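PDB 4FGM: aminopeptidase N family protein from Idiomarina loihiensis L2TR, which probably works as a zinc-dependent aminopeptidase of the M61 family, and holds a zinc ion and a maleic acid molecule in its pocket in this crystal. Local coordinates for residues A218-Y223 against H277-K282; Y160-D165 against E238-T243; H181-S186 against T210-F215; L284-F289 against W304-M309. All coordinates share one frame; numbering follows the deposited sequence.

Contact 1: A218-Y223 against H277-K282; sequences APFQSY and HSWNIK. With ZN (zinc ion), chain C.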
# COMPACT_ATOMS: atom_id res chain seq x y z
N ALA A 218 17.78 -13.26 -4.04
CA ALA A 218 17.35 -11.87 -3.92
C ALA A 218 17.61 -11.15 -5.23
O ALA A 218 18.68 -11.28 -5.82
CB ALA A 218 18.11 -11.19 -2.79
N PRO A 219 16.63 -10.37 -5.72
CA PRO A 219 16.80 -9.64 -6.99
C PRO A 219 17.58 -8.33 -6.87
O PRO A 219 17.78 -7.63 -7.85
CB PRO A 219 15.37 -9.41 -7.45
CG PRO A 219 14.65 -9.19 -6.15
CD PRO A 219 15.24 -10.28 -5.25
N PHE A 220 18.03 -8.00 -5.66
CA PHE A 220 18.78 -6.77 -5.43
C PHE A 220 20.11 -7.08 -4.74
O PHE A 220 20.31 -8.19 -4.24
CB PHE A 220 17.96 -5.82 -4.55
CG PHE A 220 17.29 -6.50 -3.38
CD1 PHE A 220 15.93 -6.81 -3.42
CD2 PHE A 220 18.02 -6.85 -2.25
CE1 PHE A 220 15.31 -7.47 -2.36
CE2 PHE A 220 17.40 -7.51 -1.18
CZ PHE A 220 16.05 -7.82 -1.23
N GLN A 221 21.03 -6.12 -4.72
CA GLN A 221 22.32 -6.33 -4.06
C GLN A 221 22.39 -5.66 -2.70
O GLN A 221 23.32 -5.90 -1.93
CB GLN A 221 23.46 -5.85 -4.95
CG GLN A 221 23.65 -6.69 -6.19
CD GLN A 221 24.76 -6.17 -7.07
OE1 GLN A 221 25.91 -6.60 -6.96
NE2 GLN A 221 24.42 -5.22 -7.94
N SER A 222 21.42 -4.80 -2.42
CA SER A 222 21.34 -4.09 -1.15
C SER A 222 19.91 -3.57 -1.08
O SER A 222 19.24 -3.45 -2.11
CB SER A 222 22.33 -2.94 -1.10
OG SER A 222 21.94 -1.91 -1.97
N TYR A 223 19.43 -3.26 0.12
CA TYR A 223 18.07 -2.77 0.24
C TYR A 223 17.91 -1.72 1.34
O TYR A 223 18.52 -1.84 2.41
CB TYR A 223 17.12 -3.95 0.47
CG TYR A 223 15.66 -3.60 0.37
CD1 TYR A 223 14.98 -3.05 1.46
CD2 TYR A 223 14.95 -3.84 -0.80
CE1 TYR A 223 13.63 -2.74 1.37
CE2 TYR A 223 13.60 -3.53 -0.90
CZ TYR A 223 12.94 -2.99 0.19
OH TYR A 223 11.59 -2.73 0.12
N HIS A 277 7.24 -7.33 -2.08
CA HIS A 277 6.96 -6.73 -3.39
C HIS A 277 8.23 -6.71 -4.26
O HIS A 277 8.13 -6.60 -5.50
CB HIS A 277 6.41 -5.31 -3.24
CG HIS A 277 4.92 -5.23 -3.17
ND1 HIS A 277 4.09 -5.94 -4.03
CD2 HIS A 277 4.10 -4.48 -2.41
CE1 HIS A 277 2.83 -5.63 -3.79
NE2 HIS A 277 2.81 -4.74 -2.81
N SER A 278 9.40 -6.77 -3.63
CA SER A 278 10.66 -6.76 -4.39
C SER A 278 10.61 -7.90 -5.40
O SER A 278 11.13 -7.78 -6.53
CB SER A 278 11.85 -6.98 -3.47
OG SER A 278 12.14 -5.79 -2.76
N TRP A 279 10.04 -9.02 -4.98
CA TRP A 279 9.94 -10.17 -5.87
C TRP A 279 8.59 -10.08 -6.57
O TRP A 279 8.50 -10.18 -7.81
CB TRP A 279 9.98 -11.47 -5.08
CG TRP A 279 11.32 -11.79 -4.53
CD1 TRP A 279 12.28 -12.57 -5.12
CD2 TRP A 279 11.84 -11.38 -3.27
NE1 TRP A 279 13.38 -12.68 -4.29
CE2 TRP A 279 13.14 -11.96 -3.15
CE3 TRP A 279 11.35 -10.58 -2.23
CZ2 TRP A 279 13.93 -11.76 -2.02
CZ3 TRP A 279 12.14 -10.38 -1.11
CH2 TRP A 279 13.42 -10.98 -1.01
N ASN A 280 7.56 -9.87 -5.78
CA ASN A 280 6.21 -9.81 -6.32
C ASN A 280 5.79 -8.40 -6.70
O ASN A 280 5.51 -7.58 -5.81
CB ASN A 280 5.28 -10.40 -5.27
CG ASN A 280 3.97 -10.92 -5.83
OD1 ASN A 280 3.82 -11.11 -7.03
ND2 ASN A 280 3.01 -11.19 -4.93
N ILE A 281 5.85 -8.12 -8.01
CA ILE A 281 5.54 -6.84 -8.64
C ILE A 281 6.68 -6.01 -9.16
O ILE A 281 6.48 -5.19 -10.07
CB ILE A 281 4.64 -5.93 -7.76
CG1 ILE A 281 3.83 -4.99 -8.68
CG2 ILE A 281 5.50 -4.98 -6.94
CD1 ILE A 281 3.03 -5.73 -9.71
N LYS A 282 7.86 -6.17 -8.56
CA LYS A 282 8.99 -5.39 -9.03
C LYS A 282 9.74 -6.20 -10.08
O LYS A 282 10.22 -5.62 -11.06
CB LYS A 282 9.94 -5.02 -7.90
CG LYS A 282 9.47 -3.81 -7.08
CD LYS A 282 8.54 -2.92 -7.89
CE LYS A 282 9.32 -1.89 -8.64
NZ LYS A 282 8.53 -1.44 -9.81
ZN ZN C . 1.19 -3.82 -2.09
O HOH W 1 10.36 -2.86 -2.20

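Contact 2: Y160-D165 against E238-T243; sequences YDALID and EHRNST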
# COMPACT_ATOMS: atom_id res chain seq x y z
N TYR A 160 15.49 5.61 -17.94
CA TYR A 160 14.46 6.38 -17.29
C TYR A 160 13.60 5.54 -16.34
O TYR A 160 13.26 5.98 -15.24
CB TYR A 160 13.56 7.07 -18.31
CG TYR A 160 12.60 8.06 -17.68
CD1 TYR A 160 13.07 9.27 -17.16
CD2 TYR A 160 11.25 7.77 -17.56
CE1 TYR A 160 12.21 10.17 -16.54
CE2 TYR A 160 10.37 8.66 -16.94
CZ TYR A 160 10.86 9.86 -16.43
OH TYR A 160 10.03 10.74 -15.79
N ASP A 161 13.24 4.33 -16.78
CA ASP A 161 12.42 3.44 -15.97
C ASP A 161 13.06 3.16 -14.63
O ASP A 161 12.38 3.08 -13.60
CB ASP A 161 12.19 2.12 -16.70
CG ASP A 161 11.32 1.17 -15.90
OD1 ASP A 161 10.10 1.40 -15.82
OD2 ASP A 161 11.87 0.19 -15.35
N ALA A 162 14.38 2.98 -14.63
CA ALA A 162 15.09 2.71 -13.40
C ALA A 162 15.16 4.00 -12.58
O ALA A 162 14.96 3.98 -11.37
CB ALA A 162 16.49 2.21 -13.70
N LEU A 163 15.42 5.11 -13.25
CA LEU A 163 15.52 6.40 -12.59
C LEU A 163 14.31 6.70 -11.70
O LEU A 163 14.45 7.12 -10.55
CB LEU A 163 15.65 7.52 -13.62
CG LEU A 163 15.64 8.95 -13.06
CD1 LEU A 163 16.96 9.22 -12.34
CD2 LEU A 163 15.45 9.95 -14.19
N ILE A 164 13.12 6.49 -12.25
CA ILE A 164 11.90 6.79 -11.49
C ILE A 164 11.51 5.70 -10.50
O ILE A 164 10.42 5.72 -9.94
CB ILE A 164 10.73 7.08 -12.44
CG1 ILE A 164 10.42 5.87 -13.31
CG2 ILE A 164 11.09 8.27 -13.32
CD1 ILE A 164 9.19 6.05 -14.17
N ASP A 165 12.42 4.76 -10.26
CA ASP A 165 12.14 3.71 -9.30
C ASP A 165 13.09 3.79 -8.10
O ASP A 165 13.23 2.83 -7.34
CB ASP A 165 12.24 2.33 -9.95
CG ASP A 165 11.58 1.26 -9.10
OD1 ASP A 165 10.47 1.54 -8.58
OD2 ASP A 165 12.16 0.15 -8.96
N GLU A 238 6.57 0.19 -2.93
CA GLU A 238 7.66 -0.72 -3.22
C GLU A 238 8.54 -0.25 -4.37
O GLU A 238 8.09 0.48 -5.25
CB GLU A 238 7.11 -2.10 -3.58
CG GLU A 238 6.36 -2.14 -4.90
CD GLU A 238 4.93 -1.64 -4.79
OE1 GLU A 238 4.61 -0.97 -3.79
OE2 GLU A 238 4.14 -1.92 -5.71
N HIS A 239 9.79 -0.70 -4.35
CA HIS A 239 10.76 -0.38 -5.39
C HIS A 239 11.75 -1.54 -5.48
O HIS A 239 11.84 -2.36 -4.56
CB HIS A 239 11.46 0.95 -5.07
CG HIS A 239 10.53 2.12 -5.11
ND1 HIS A 239 9.97 2.58 -6.29
CD2 HIS A 239 10.01 2.88 -4.12
CE1 HIS A 239 9.13 3.56 -6.02
NE2 HIS A 239 9.14 3.77 -4.72
N ARG A 240 12.47 -1.63 -6.60
CA ARG A 240 13.40 -2.73 -6.82
C ARG A 240 14.43 -2.99 -5.73
O ARG A 240 14.74 -4.15 -5.46
CB ARG A 240 14.08 -2.59 -8.18
CG ARG A 240 14.96 -1.38 -8.37
CD ARG A 240 15.28 -1.22 -9.85
NE ARG A 240 14.11 -0.76 -10.60
CZ ARG A 240 14.07 -0.66 -11.92
NH1 ARG A 240 15.12 -0.99 -12.64
NH2 ARG A 240 12.98 -0.20 -12.52
N ASN A 241 14.96 -1.96 -5.09
CA ASN A 241 15.94 -2.21 -4.04
C ASN A 241 15.75 -1.28 -2.84
O ASN A 241 16.67 -1.05 -2.04
CB ASN A 241 17.37 -2.12 -4.60
CG ASN A 241 17.81 -0.69 -4.89
OD1 ASN A 241 16.98 0.20 -5.09
ND2 ASN A 241 19.13 -0.47 -4.92
N SER A 242 14.53 -0.77 -2.71
CA SER A 242 14.17 0.12 -1.61
C SER A 242 12.66 0.28 -1.53
O SER A 242 11.91 -0.22 -2.38
CB SER A 242 14.78 1.51 -1.84
OG SER A 242 14.12 2.17 -2.90
N THR A 243 12.21 0.98 -0.50
CA THR A 243 10.80 1.25 -0.33
C THR A 243 10.67 2.56 0.43
O THR A 243 11.53 2.91 1.23
CB THR A 243 10.06 0.11 0.44
OG1 THR A 243 8.67 0.42 0.51
CG2 THR A 243 10.62 -0.05 1.84
O HOH W 2 14.49 1.24 -5.44

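Contact 3: H181-S186 against T210-F215; sequences HGIKHS and TQISLF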
# COMPACT_ATOMS: atom_id res chain seq x y z
N HIS A 181 21.39 -12.67 5.12
CA HIS A 181 22.02 -13.56 4.15
C HIS A 181 23.11 -12.87 3.34
O HIS A 181 23.09 -12.89 2.12
CB HIS A 181 20.97 -14.15 3.20
CG HIS A 181 20.13 -15.21 3.82
ND1 HIS A 181 20.32 -15.65 5.11
CD2 HIS A 181 19.09 -15.92 3.33
CE1 HIS A 181 19.44 -16.59 5.39
NE2 HIS A 181 18.68 -16.78 4.32
N GLY A 182 24.05 -12.26 4.05
CA GLY A 182 25.16 -11.58 3.40
C GLY A 182 24.83 -10.34 2.59
O GLY A 182 25.71 -9.78 1.94
N ILE A 183 23.58 -9.90 2.63
CA ILE A 183 23.21 -8.70 1.88
C ILE A 183 23.04 -7.51 2.82
O ILE A 183 22.48 -7.65 3.91
CB ILE A 183 21.91 -8.94 1.07
CG1 ILE A 183 22.14 -10.08 0.07
CG2 ILE A 183 21.50 -7.66 0.34
CD1 ILE A 183 21.00 -10.30 -0.92
N LYS A 184 23.55 -6.35 2.42
CA LYS A 184 23.44 -5.15 3.25
C LYS A 184 22.05 -4.52 3.17
O LYS A 184 21.50 -4.35 2.09
CB LYS A 184 24.48 -4.10 2.85
CG LYS A 184 25.91 -4.49 3.14
CD LYS A 184 26.82 -3.28 3.13
CE LYS A 184 28.27 -3.69 3.23
NZ LYS A 184 28.48 -4.66 4.34
N HIS A 185 21.51 -4.19 4.34
CA HIS A 185 20.20 -3.56 4.45
C HIS A 185 20.32 -2.31 5.31
O HIS A 185 21.25 -2.18 6.12
CB HIS A 185 19.20 -4.51 5.11
CG HIS A 185 18.75 -5.63 4.22
ND1 HIS A 185 19.57 -6.67 3.85
CD2 HIS A 185 17.55 -5.88 3.64
CE1 HIS A 185 18.90 -7.51 3.08
NE2 HIS A 185 17.67 -7.05 2.94
N SER A 186 19.38 -1.39 5.14
CA SER A 186 19.37 -0.15 5.90
C SER A 186 17.96 0.27 6.30
O SER A 186 17.01 0.12 5.54
CB SER A 186 19.97 1.00 5.08
OG SER A 186 21.35 0.80 4.83
N THR A 210 13.97 -14.58 6.21
CA THR A 210 12.88 -15.51 5.92
C THR A 210 12.45 -15.38 4.46
O THR A 210 12.21 -16.38 3.79
CB THR A 210 11.68 -15.26 6.84
OG1 THR A 210 12.03 -15.59 8.18
CG2 THR A 210 10.49 -16.08 6.42
N GLN A 211 12.37 -14.15 3.97
CA GLN A 211 11.94 -13.95 2.59
C GLN A 211 12.99 -14.40 1.57
O GLN A 211 12.66 -15.08 0.59
CB GLN A 211 11.53 -12.49 2.37
CG GLN A 211 10.26 -12.14 3.17
CD GLN A 211 9.51 -10.92 2.65
OE1 GLN A 211 9.41 -10.71 1.44
NE2 GLN A 211 8.96 -10.12 3.56
N ILE A 212 14.25 -14.03 1.80
CA ILE A 212 15.32 -14.44 0.89
C ILE A 212 15.41 -15.97 0.86
O ILE A 212 15.62 -16.56 -0.19
CB ILE A 212 16.67 -13.85 1.33
CG1 ILE A 212 16.64 -12.33 1.21
CG2 ILE A 212 17.78 -14.41 0.46
CD1 ILE A 212 17.81 -11.63 1.88
N SER A 213 15.25 -16.61 2.02
CA SER A 213 15.29 -18.07 2.08
C SER A 213 14.12 -18.62 1.28
O SER A 213 14.26 -19.63 0.59
CB SER A 213 15.16 -18.57 3.52
OG SER A 213 16.31 -18.25 4.28
N LEU A 214 12.98 -17.95 1.36
CA LEU A 214 11.78 -18.39 0.65
C LEU A 214 11.99 -18.46 -0.86
O LEU A 214 11.68 -19.47 -1.49
CB LEU A 214 10.61 -17.46 0.99
CG LEU A 214 9.22 -17.83 0.44
CD1 LEU A 214 8.16 -17.19 1.31
CD2 LEU A 214 9.08 -17.39 -1.00
N PHE A 215 12.50 -17.38 -1.44
CA PHE A 215 12.75 -17.35 -2.87
C PHE A 215 14.10 -17.97 -3.20
O PHE A 215 14.40 -18.25 -4.36
CB PHE A 215 12.70 -15.91 -3.39
CG PHE A 215 11.34 -15.29 -3.32
CD1 PHE A 215 10.94 -14.58 -2.19
CD2 PHE A 215 10.44 -15.43 -4.37
CE1 PHE A 215 9.66 -14.03 -2.11
CE2 PHE A 215 9.16 -14.88 -4.31
CZ PHE A 215 8.77 -14.17 -3.18

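Contact 4: L284-F289 against W304-M309; sequences LKPKAF and WFYEGM. With ZN (zinc ion), chain C; MAE (maleic acid), chain B.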
# COMPACT_ATOMS: atom_id res chain seq x y z
N LEU A 284 8.75 -10.01 -10.70
CA LEU A 284 7.69 -10.87 -11.21
C LEU A 284 6.55 -9.86 -11.36
O LEU A 284 6.19 -9.21 -10.38
CB LEU A 284 7.31 -11.94 -10.18
CG LEU A 284 6.56 -13.22 -10.58
CD1 LEU A 284 5.41 -13.44 -9.62
CD2 LEU A 284 6.05 -13.14 -12.01
N LYS A 285 6.01 -9.70 -12.56
CA LYS A 285 4.93 -8.74 -12.76
C LYS A 285 4.13 -9.06 -14.01
O LYS A 285 4.56 -9.88 -14.82
CB LYS A 285 5.53 -7.33 -12.88
CG LYS A 285 6.20 -7.04 -14.21
CD LYS A 285 6.90 -5.68 -14.22
CE LYS A 285 8.20 -5.73 -13.43
NZ LYS A 285 8.98 -4.45 -13.49
N PRO A 286 2.95 -8.43 -14.18
CA PRO A 286 2.15 -8.71 -15.38
C PRO A 286 2.80 -8.11 -16.63
O PRO A 286 3.51 -7.10 -16.55
CB PRO A 286 0.80 -8.08 -15.06
CG PRO A 286 1.15 -6.95 -14.16
CD PRO A 286 2.23 -7.52 -13.27
N LYS A 287 2.56 -8.73 -17.78
CA LYS A 287 3.13 -8.26 -19.03
C LYS A 287 2.69 -6.85 -19.38
O LYS A 287 3.41 -6.12 -20.05
CB LYS A 287 2.77 -9.23 -20.16
CG LYS A 287 3.29 -10.63 -19.91
CD LYS A 287 3.25 -11.52 -21.15
CE LYS A 287 3.81 -12.90 -20.82
NZ LYS A 287 3.95 -13.77 -22.02
N ALA A 288 1.51 -6.47 -18.90
CA ALA A 288 0.99 -5.13 -19.16
C ALA A 288 1.92 -4.07 -18.56
O ALA A 288 1.84 -2.90 -18.93
CB ALA A 288 -0.41 -4.99 -18.58
N PHE A 289 2.79 -4.48 -17.65
CA PHE A 289 3.74 -3.57 -17.00
C PHE A 289 5.15 -3.74 -17.58
O PHE A 289 6.13 -3.26 -17.00
CB PHE A 289 3.77 -3.82 -15.48
CG PHE A 289 2.51 -3.42 -14.74
CD1 PHE A 289 1.46 -2.79 -15.40
CD2 PHE A 289 2.39 -3.67 -13.38
CE1 PHE A 289 0.31 -2.41 -14.71
CE2 PHE A 289 1.24 -3.29 -12.67
CZ PHE A 289 0.20 -2.66 -13.35
N TRP A 304 -5.10 -9.07 -7.93
CA TRP A 304 -5.59 -10.01 -6.92
C TRP A 304 -4.41 -10.87 -6.50
O TRP A 304 -4.35 -11.39 -5.38
CB TRP A 304 -6.69 -10.91 -7.49
CG TRP A 304 -6.23 -11.85 -8.58
CD1 TRP A 304 -6.29 -11.63 -9.94
CD2 TRP A 304 -5.64 -13.15 -8.42
NE1 TRP A 304 -5.78 -12.71 -10.62
CE2 TRP A 304 -5.37 -13.65 -9.71
CE3 TRP A 304 -5.31 -13.93 -7.30
CZ2 TRP A 304 -4.79 -14.90 -9.92
CZ3 TRP A 304 -4.73 -15.18 -7.51
CH2 TRP A 304 -4.47 -15.65 -8.82
N PHE A 305 -3.47 -11.02 -7.42
CA PHE A 305 -2.29 -11.82 -7.16
C PHE A 305 -1.15 -10.95 -6.64
O PHE A 305 -0.56 -11.23 -5.58
CB PHE A 305 -1.88 -12.57 -8.44
CG PHE A 305 -0.58 -13.32 -8.33
CD1 PHE A 305 0.64 -12.68 -8.60
CD2 PHE A 305 -0.57 -14.65 -7.93
CE1 PHE A 305 1.86 -13.36 -8.46
CE2 PHE A 305 0.64 -15.34 -7.79
CZ PHE A 305 1.86 -14.70 -8.06
N TYR A 306 -0.84 -9.89 -7.37
CA TYR A 306 0.25 -9.01 -6.97
C TYR A 306 0.02 -8.26 -5.67
O TYR A 306 0.97 -7.94 -4.96
CB TYR A 306 0.58 -8.07 -8.13
CG TYR A 306 1.29 -8.83 -9.22
CD1 TYR A 306 2.58 -9.34 -8.99
CD2 TYR A 306 0.65 -9.17 -10.41
CE1 TYR A 306 3.20 -10.17 -9.92
CE2 TYR A 306 1.27 -10.00 -11.35
CZ TYR A 306 2.54 -10.50 -11.09
OH TYR A 306 3.14 -11.36 -11.98
N GLU A 307 -1.24 -8.00 -5.34
CA GLU A 307 -1.53 -7.33 -4.08
C GLU A 307 -2.07 -8.37 -3.09
O GLU A 307 -1.71 -8.35 -1.91
CB GLU A 307 -2.55 -6.20 -4.27
CG GLU A 307 -1.97 -4.95 -4.93
CD GLU A 307 -0.74 -4.41 -4.21
OE1 GLU A 307 -0.45 -4.88 -3.10
OE2 GLU A 307 -0.07 -3.52 -4.76
N GLY A 308 -2.90 -9.29 -3.59
CA GLY A 308 -3.49 -10.32 -2.76
C GLY A 308 -2.50 -11.23 -2.05
O GLY A 308 -2.55 -11.35 -0.82
N MSE A 309 -1.61 -11.88 -2.80
CA MSE A 309 -0.62 -12.78 -2.22
C MSE A 309 0.21 -12.03 -1.18
O MSE A 309 0.48 -12.53 -0.08
CB MSE A 309 0.32 -13.34 -3.30
CG MSE A 309 -0.35 -14.07 -4.46
SE MSE A 309 -1.45 -15.61 -3.98
CE MSE A 309 -3.19 -14.87 -4.37
ZN ZN C . 1.19 -3.82 -2.09
C1 MAE B . 0.80 -1.18 -2.04
O1 MAE B . 0.00 -1.64 -2.93
O2 MAE B . 1.93 -1.69 -1.94
C2 MAE B . 0.33 -0.03 -1.23
C3 MAE B . 0.15 1.25 -1.53
C4 MAE B . 0.37 1.88 -2.83
O3 MAE B . 0.80 1.31 -3.86
O4 MAE B . 0.04 3.08 -2.89

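Contact 1: A218-Y223 against H277-K282
Phe-220 and Trp-279 are brought together by two different first torsions: CG of Phe-220 stands between the backbone N and the carbonyl carbon (chi1 44°), whereas CG of Trp-279 is anti to its carbonyl carbon. The rings form an offset edge-to-face pair with planes at 63°, the edge of Phe-220 turned to the face of the indole and its CZ lying 4.1 Å from Trp-279 CH2. Pro-219 covers the same indole face. Pro-219 CD sits 3.6 Å from the centroid of the five-membered ring of Trp-279, a CH-pi contact over the face, while the indole NE1 bonds to the carbonyl O of Glu-217, so the ring is held both at a rim atom and over a face.

Ser-278 places its OG beside two aromatic rings, 3.3 Å from Tyr-223 CE2 and 3.6 Å from Phe-220 CE1. A water lying in the plane of the tyrosine ring is 2.6 Å from Tyr-223 OH and also reaches Ser-278 OG through a weak bond.

His-277, the second histidine of the HExxH zinc motif, uses both ring nitrogens. His-277 NE2 binds the zinc ion at 2.0 Å, and its ND1 donates in the ring plane to Asn-280 O at 2.8 Å, which fixes the rotation of the imidazole from the second shell. His-273 and Glu-307 complete the protein ligands.

Trp-279 also stacks on Phe-215 of helix 197-215 and meets Trp-409 of helix 401-413 edge-to-face. Thus the turn after helix 262-277 packs on the entry to strand 222-230, whose Tyr-223 pairs with strand 183-190.

Contact 2: Y160-D165 against E238-T243
Arg-240 and Asp-165 meet with guanidinium and carboxylate planes 57° apart, yet the bonds between them are short. The arginine chain bends at chi3 (72°) and so turns NE to Asp-165 OD2 at 2.7 Å, approaching on the anti side of the carboxylate. The backbone N of Arg-240 reaches the same oxygen from the syn side, tilted out of the carboxylate plane, at 3.0 Å, so two donors grip OD2. The other oxygen serves His-239: ND1 donates to Asp-165 OD1 over 2.6 Å in an almost straight bond (176°) that lies in the imidazole plane but comes from above the carboxylate.

Beyond NE, the guanidinium extends the network. Its NH2 makes a salt bridge of 3.1 Å with Asp-161 OD2, again met from above the carboxylate plane, while Ala-162 CA lies over one guanidinium face. An alanine at Arg-240 would probably leave Asp-161 without this charge partner and Asp-165 OD2 with the backbone N-H but no guanidinium to balance its charge. A water donates to Asp-165 O and Asn-241 OD1 and bonds Ser-242 OG as well, a second bridge between the segments.

Helix 160-163 belongs to the M61 N-terminal domain, and the network ties its end to the turn joining antiparallel strands 235-238 and 242-248. At the end of the edge strand 235-238, Glu-238 touches His-277 of helix 262-277 and the bound maleic acid.

Contact 3: H181-S186 against T210-F215
Ile-212 faces the opposing segment and can be followed outward from its CB, which lies 3.8 Å from CD2 of His-181. The branch CG2, anti to the backbone N, runs to the edge of that imidazole, near its plane, with Ile-212 CG2 to His-181 CD2 at 3.5 Å. The other branch leaves through CG1, and an extended second torsion (chi2 168°) carries CD1 away from the helix. There Ile-212 CD1 is 4.4 Å from Ile-183 CD1 and equally far from His-185 CE1, loose contacts compared with that of CG2.

The segments lie at the start of the first strand and at the end of the helix of a beta-alpha-beta unit, strand 183-190, helix 197-215 and strand 222-230, in which the two strands are parallel neighbours. His-181 and Gly-182, both with positive phi, form the tight turn that reverses the chain from strand 174-180 into strand 183-190, and the histidine reaches across from this turn to the helix.

The side chains of His-181 and Ile-212 run alongside in opposite senses, and the imidazole ends on Ser-213. His-181 NE2 and Ser-213 OG share a hydrogen bond of 2.8 Å, with OG in the imidazole plane, and the same hydroxyl also bonds to Glu-209 O one helical turn earlier. Deeper in, His-185 is fixed by both nitrogens: ND1 donates over 3.1 Å to Ile-183 O from above the carbonyl plane, and NE2 bonds with Tyr-275 OH of helix 262-277.

Contact 4: L284-F289 against W304-M309
Lys-285 and Tyr-306 mark the closest approach of the two backbones, their CA atoms 7.4 Å apart where an extended loop passes the end of helix 303-306. The tyrosine ring lies between two covers. Pro-286 slides over one face, its CD 3.3 Å from Tyr-306 CE2, while the neighbouring ring of Phe-305 sets its CD1 over the centre of the opposite face.

Leu-284 divides its methyl groups between these aromatics: CD1 meets the edge of the other ring at Phe-305 CE1 (3.7 Å), and CD2 comes to 3.4 Å from Tyr-306 OH. That hydroxyl is hydrogen-bonded to Thr-419 OG1. An alanine at Tyr-306 would probably open a gap between Pro-286 and Phe-305 and leave the threonine hydroxyl without this partner.

One residue on, Glu-307 is bent at chi2 (-54°) and binds zinc through OE1 at 2.2 Å. It is the third protein ligand, joining His-273 and His-277 of the HExxH motif, as in zinc peptidases with a downstream glutamate. Maleic acid O2 takes another position on the metal, 2.3 Å from it.

Around the pair, Leu-284 and Phe-305 both lean on helix 401-413. Trp-304 packs against helices 351-356 and 378-394, and the chain runs on into helix 308-320.

How the contacts relate
Contacts 1, 2 and 4 are largely buried, whereas contact 3 is only partly so and lies away from the zinc. Contacts 1 and 4 both supply metal ligands and are mainly aromatic and apolar across their segments; they touch where His-277 CE1 comes 3.2 Å from Tyr-306 O. Contact 2 is instead a charged network joining the N-terminal domain to the sheet beside the pocket, and its Asn-241 and Thr-243 pack against Tyr-223 of contact 1. Contacts 1, 2 and 3 share the five-stranded mixed sheet: backbone bonds from Tyr-223 link contact 1 to contact 3, whose chemistry is one polar pair beside aliphatic packing. Contacts 3 and 4 do not touch.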